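Local coordinates for protein putative acetamidase/formamidase (Yersinia enterocolitica subsp. palearctica serotype O:3, PDB 5UBU) that probably hydrolyses carbon-nitrogen bonds, other than peptide bonds, in linear amides, at residues I285-V289 with A290-F294; M258-A261 with E262-M265. All coordinates share one frame; numbering follows the deposited sequence.

In the fold
Interaction 2 is the turn of the beta hairpin 257-260/263-270, inside the large mixed sheet, while interaction 1 ends helix 273-291, which follows that hairpin in the chain. Their centres lie about 15 Å apart, yet they touch. Trp287 CH2 meets Ile264 CB at 3.6 Å, and CZ3 of the same indole comes 3.5 Å from Met265 O, so the helix end packs on the face of the hairpin that carries Ile264. The hairpin contact is mostly buried and untouched by other chains; it relies on paired backbone bonds and an asparagine side-chain carbonyl. The helix end is more exposed, combines helical backbone bonds with aromatic packing, and takes part in a subunit interface.

Interaction 1: residues I285-V289 with A290-F294; sequences IYWLV and ADFGF
Leu288 packs against two phenylalanines at the C-terminal end of helix 273-291, where helical geometry is lost at Phe292 and Gly293, with a positive phi, turns the chain on. On the packed side, Leu288 CB touches Phe294 CD1 at 3.7 Å, the two side chains running alongside each other, and Leu288 CD2 reaches Phe292 CD2 at 4.1 Å. Phe292 also sets CE2 over the rim of one indole face, 3.6 Å from Trp287 NE1, with the rings oblique at 59°. With its CG anti to the backbone N (chi1 -174°), Trp287 swings its ring back toward this end; Asp291 OD2 sits at the indole edge, its carboxylate turned 83° from the ring. Ala290 and Gly293 form the exposed side, where Ala290 N keeps a routine helical bond to Tyr286 O (3.0 Å).

Leu288 O gathers the end of the helix, accepting Phe292 N at 3.1 Å and Phe294 N at 3.2 Å from opposite faces of its plane. Arg161 of the second subunit donates to Phe292 O, just past the helix, and lies against the Phe294 ring. The helix dipole would probably favour a cation here, tying this end of the helix to the second subunit.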
loop_
_atom_site.group_PDB
_atom_site.type_symbol
_atom_site.label_atom_id
_atom_site.label_comp_id
_atom_site.label_asym_id
_atom_site.label_seq_id
_atom_site.Cartn_x
_atom_site.Cartn_y
_atom_site.Cartn_z
ATOM N N ILE B 285 -15.100 12.144 11.085
ATOM C CA ILE B 285 -14.695 13.233 11.984
ATOM C C ILE B 285 -15.257 14.568 11.497
ATOM O O ILE B 285 -15.759 15.351 12.297
ATOM C CB ILE B 285 -13.159 13.306 12.142
ATOM C CG1 ILE B 285 -12.669 12.070 12.903
ATOM C CG2 ILE B 285 -12.749 14.550 12.922
ATOM C CD1 ILE B 285 -11.165 11.920 12.948
ATOM N N TYR B 286 -15.184 14.827 10.194
ATOM C CA TYR B 286 -15.721 16.081 9.677
ATOM C C TYR B 286 -17.254 16.144 9.821
ATOM O O TYR B 286 -17.832 17.226 10.022
ATOM C CB TYR B 286 -15.321 16.348 8.227
ATOM C CG TYR B 286 -13.846 16.578 7.967
ATOM C CD1 TYR B 286 -12.993 17.109 8.946
ATOM C CD2 TYR B 286 -13.333 16.428 6.680
ATOM C CE1 TYR B 286 -11.651 17.351 8.668
ATOM C CE2 TYR B 286 -12.001 16.697 6.400
ATOM C CZ TYR B 286 -11.166 17.161 7.394
ATOM O OH TYR B 286 -9.844 17.419 7.109
ATOM N N TRP B 287 -17.888 14.979 9.723
ATOM C CA TRP B 287 -19.331 14.863 9.856
ATOM C C TRP B 287 -19.736 15.137 11.303
ATOM O O TRP B 287 -20.692 15.880 11.556
ATOM C CB TRP B 287 -19.776 13.479 9.363
ATOM C CG TRP B 287 -21.249 13.228 9.292
ATOM C CD1 TRP B 287 -22.256 14.156 9.307
ATOM C CD2 TRP B 287 -21.870 11.985 8.958
ATOM N NE1 TRP B 287 -23.468 13.547 9.131
ATOM C CE2 TRP B 287 -23.261 12.215 8.896
ATOM C CE3 TRP B 287 -21.387 10.685 8.751
ATOM C CZ2 TRP B 287 -24.177 11.199 8.639
ATOM C CZ3 TRP B 287 -22.297 9.671 8.494
ATOM C CH2 TRP B 287 -23.678 9.937 8.435
ATOM N N LEU B 288 -18.982 14.576 12.249
ATOM C CA LEU B 288 -19.246 14.778 13.672
ATOM C C LEU B 288 -19.072 16.248 14.075
ATOM O O LEU B 288 -19.832 16.756 14.903
ATOM C CB LEU B 288 -18.350 13.871 14.520
ATOM C CG LEU B 288 -18.590 12.367 14.359
ATOM C CD1 LEU B 288 -17.524 11.560 15.073
ATOM C CD2 LEU B 288 -19.974 11.973 14.846
ATOM N N VAL B 289 -18.087 16.926 13.484
ATOM C CA VAL B 289 -17.836 18.342 13.782
ATOM C C VAL B 289 -18.914 19.253 13.181
ATOM O O VAL B 289 -19.381 20.190 13.825
ATOM C CB VAL B 289 -16.435 18.784 13.277
ATOM C CG1 VAL B 289 -16.255 20.297 13.347
ATOM C CG2 VAL B 289 -15.343 18.087 14.070
ATOM N N ALA B 290 -19.312 18.955 11.953
ATOM C CA ALA B 290 -20.296 19.765 11.232
ATOM C C ALA B 290 -21.728 19.656 11.745
ATOM O O ALA B 290 -22.364 20.667 12.003
ATOM C CB ALA B 290 -20.256 19.423 9.744
ATOM N N ASP B 291 -22.223 18.431 11.900
ATOM C CA ASP B 291 -23.617 18.193 12.309
ATOM C C ASP B 291 -23.893 17.728 13.743
ATOM O O ASP B 291 -25.044 17.779 14.172
ATOM C CB ASP B 291 -24.233 17.147 11.362
ATOM C CG ASP B 291 -24.241 17.591 9.896
ATOM O OD1 ASP B 291 -23.964 18.777 9.613
ATOM O OD2 ASP B 291 -24.538 16.734 9.029
ATOM N N PHE B 292 -22.881 17.279 14.480
ATOM C CA PHE B 292 -23.127 16.765 15.848
ATOM C C PHE B 292 -22.353 17.462 16.982
ATOM O O PHE B 292 -22.079 16.864 18.021
ATOM C CB PHE B 292 -22.914 15.241 15.866
ATOM C CG PHE B 292 -23.768 14.505 14.861
ATOM C CD1 PHE B 292 -25.093 14.199 15.147
ATOM C CD2 PHE B 292 -23.250 14.121 13.632
ATOM C CE1 PHE B 292 -25.886 13.529 14.228
ATOM C CE2 PHE B 292 -24.037 13.443 12.711
ATOM C CZ PHE B 292 -25.357 13.149 13.011
ATOM N N GLY B 293 -22.015 18.731 16.772
ATOM C CA GLY B 293 -21.330 19.551 17.777
ATOM C C GLY B 293 -20.006 19.109 18.382
ATOM O O GLY B 293 -19.630 19.591 19.454
ATOM N N PHE B 294 -19.294 18.208 17.718
ATOM C CA PHE B 294 -17.996 17.770 18.225
ATOM C C PHE B 294 -16.890 18.765 17.916
ATOM O O PHE B 294 -16.958 19.497 16.938
ATOM C CB PHE B 294 -17.580 16.425 17.609
ATOM C CG PHE B 294 -18.261 15.229 18.204
ATOM C CD1 PHE B 294 -19.549 14.877 17.825
ATOM C CD2 PHE B 294 -17.590 14.423 19.118
ATOM C CE1 PHE B 294 -20.165 13.759 18.373
ATOM C CE2 PHE B 294 -18.197 13.305 19.658
ATOM C CZ PHE B 294 -19.486 12.973 19.291
#

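Interaction 2: residues M258-A261 with E262-M265; sequences MENA and ETIM
Met258 and Met265, both selenomethionines, face each other across a beta hairpin closed by the two-residue turn Ala261-Glu262, whose backbone angles fit type I. They form the hydrogen-bonded pair, Met258 N to Met265 O at 2.9 Å and Met265 N to Met258 O at 3.0 Å; Glu259 and Ile264 are the next, non-hydrogen-bonded pair. From CB, Met258 heads toward the facing strand: CG lies between the backbone N and the carbonyl carbon (chi1 84°) and meets Met265 SE at 3.9 Å. A bend at chi2 (88°) carries the chain on through SE to CE, which lies beside Met265 CE and SE, 3.8 Å from the latter, and approaches Thr263 OG1. On the other face, the carboxylate of Glu259 is held by Tyr206 and by a salt bridge to Lys327.

Asn260 closes the turn. Its N donates to Thr263 O, while its side chain runs beside that of Thr263 and bends back over the loop in the manner of an Asx turn, though the bond from Glu262 N is weak. Asn260 OD1 takes Thr263 N at 2.8 Å, almost in line with its C=O bond (174°), and Thr263 OG1 at 3.2 Å from above the amide plane.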
loop_
_atom_site.group_PDB
_atom_site.type_symbol
_atom_site.label_atom_id
_atom_site.label_comp_id
_atom_site.label_asym_id
_atom_site.label_seq_id
_atom_site.Cartn_x
_atom_site.Cartn_y
_atom_site.Cartn_z
HETATM N N MSE B 258 -23.886 6.559 5.161
HETATM C CA MSE B 258 -25.088 5.757 5.347
HETATM C C MSE B 258 -25.510 5.850 6.783
HETATM O O MSE B 258 -24.783 6.342 7.641
HETATM C CB MSE B 258 -24.976 4.341 4.748
HETATM C CG MSE B 258 -24.307 3.299 5.628
HETATM SE SE MSE B 258 -25.591 2.383 6.826
HETATM C CE MSE B 258 -24.242 1.335 7.813
ATOM N N GLU B 259 -26.715 5.375 7.033
ATOM C CA GLU B 259 -27.311 5.439 8.339
ATOM C C GLU B 259 -28.282 4.287 8.492
ATOM O O GLU B 259 -28.925 3.890 7.529
ATOM C CB GLU B 259 -28.069 6.763 8.410
ATOM C CG GLU B 259 -28.827 7.045 9.689
ATOM C CD GLU B 259 -29.615 8.356 9.655
ATOM O OE1 GLU B 259 -29.791 8.961 8.575
ATOM O OE2 GLU B 259 -30.075 8.776 10.733
ATOM N N ASN B 260 -28.364 3.732 9.693
ATOM C CA ASN B 260 -29.326 2.664 9.988
ATOM C C ASN B 260 -29.811 2.833 11.428
ATOM O O ASN B 260 -29.469 3.810 12.088
ATOM C CB ASN B 260 -28.777 1.255 9.684
ATOM C CG ASN B 260 -27.546 0.908 10.469
ATOM O OD1 ASN B 260 -27.263 1.497 11.509
ATOM N ND2 ASN B 260 -26.801 -0.081 9.973
ATOM N N ALA B 261 -30.603 1.891 11.915
ATOM C CA ALA B 261 -31.147 1.998 13.263
ATOM C C ALA B 261 -30.122 2.289 14.348
ATOM O O ALA B 261 -30.385 3.113 15.226
ATOM C CB ALA B 261 -31.949 0.745 13.619
ATOM N N GLU B 262 -28.945 1.667 14.260
ATOM C CA GLU B 262 -27.938 1.827 15.312
ATOM C C GLU B 262 -26.715 2.707 15.035
ATOM O O GLU B 262 -26.109 3.186 15.989
ATOM C CB GLU B 262 -27.485 0.442 15.807
ATOM C CG GLU B 262 -28.636 -0.385 16.398
ATOM C CD GLU B 262 -28.208 -1.597 17.220
ATOM O OE1 GLU B 262 -26.996 -1.931 17.344
ATOM O OE2 GLU B 262 -29.130 -2.231 17.775
ATOM N N THR B 263 -26.355 2.948 13.777
ATOM C CA THR B 263 -25.146 3.750 13.487
ATOM C C THR B 263 -25.213 4.692 12.290
ATOM O O THR B 263 -26.166 4.686 11.517
ATOM C CB THR B 263 -23.946 2.812 13.141
ATOM O OG1 THR B 263 -24.150 2.212 11.854
ATOM C CG2 THR B 263 -23.762 1.719 14.182
ATOM N N ILE B 264 -24.164 5.503 12.181
ATOM C CA ILE B 264 -23.937 6.384 11.043
ATOM C C ILE B 264 -22.575 5.884 10.536
ATOM O O ILE B 264 -21.783 5.357 11.322
ATOM C CB ILE B 264 -23.911 7.896 11.389
ATOM C CG1 ILE B 264 -22.703 8.270 12.249
ATOM C CG2 ILE B 264 -25.212 8.303 12.057
ATOM C CD1 ILE B 264 -22.576 9.752 12.480
HETATM N N MSE B 265 -22.305 6.042 9.240
HETATM C CA MSE B 265 -21.055 5.564 8.671
HETATM C C MSE B 265 -20.594 6.360 7.495
HETATM O O MSE B 265 -21.400 6.787 6.685
HETATM C CB MSE B 265 -21.322 4.116 8.228
HETATM C CG MSE B 265 -20.140 3.407 7.539
HETATM SE SE MSE B 265 -20.747 1.836 6.482
HETATM C CE MSE B 265 -20.955 0.630 8.010
#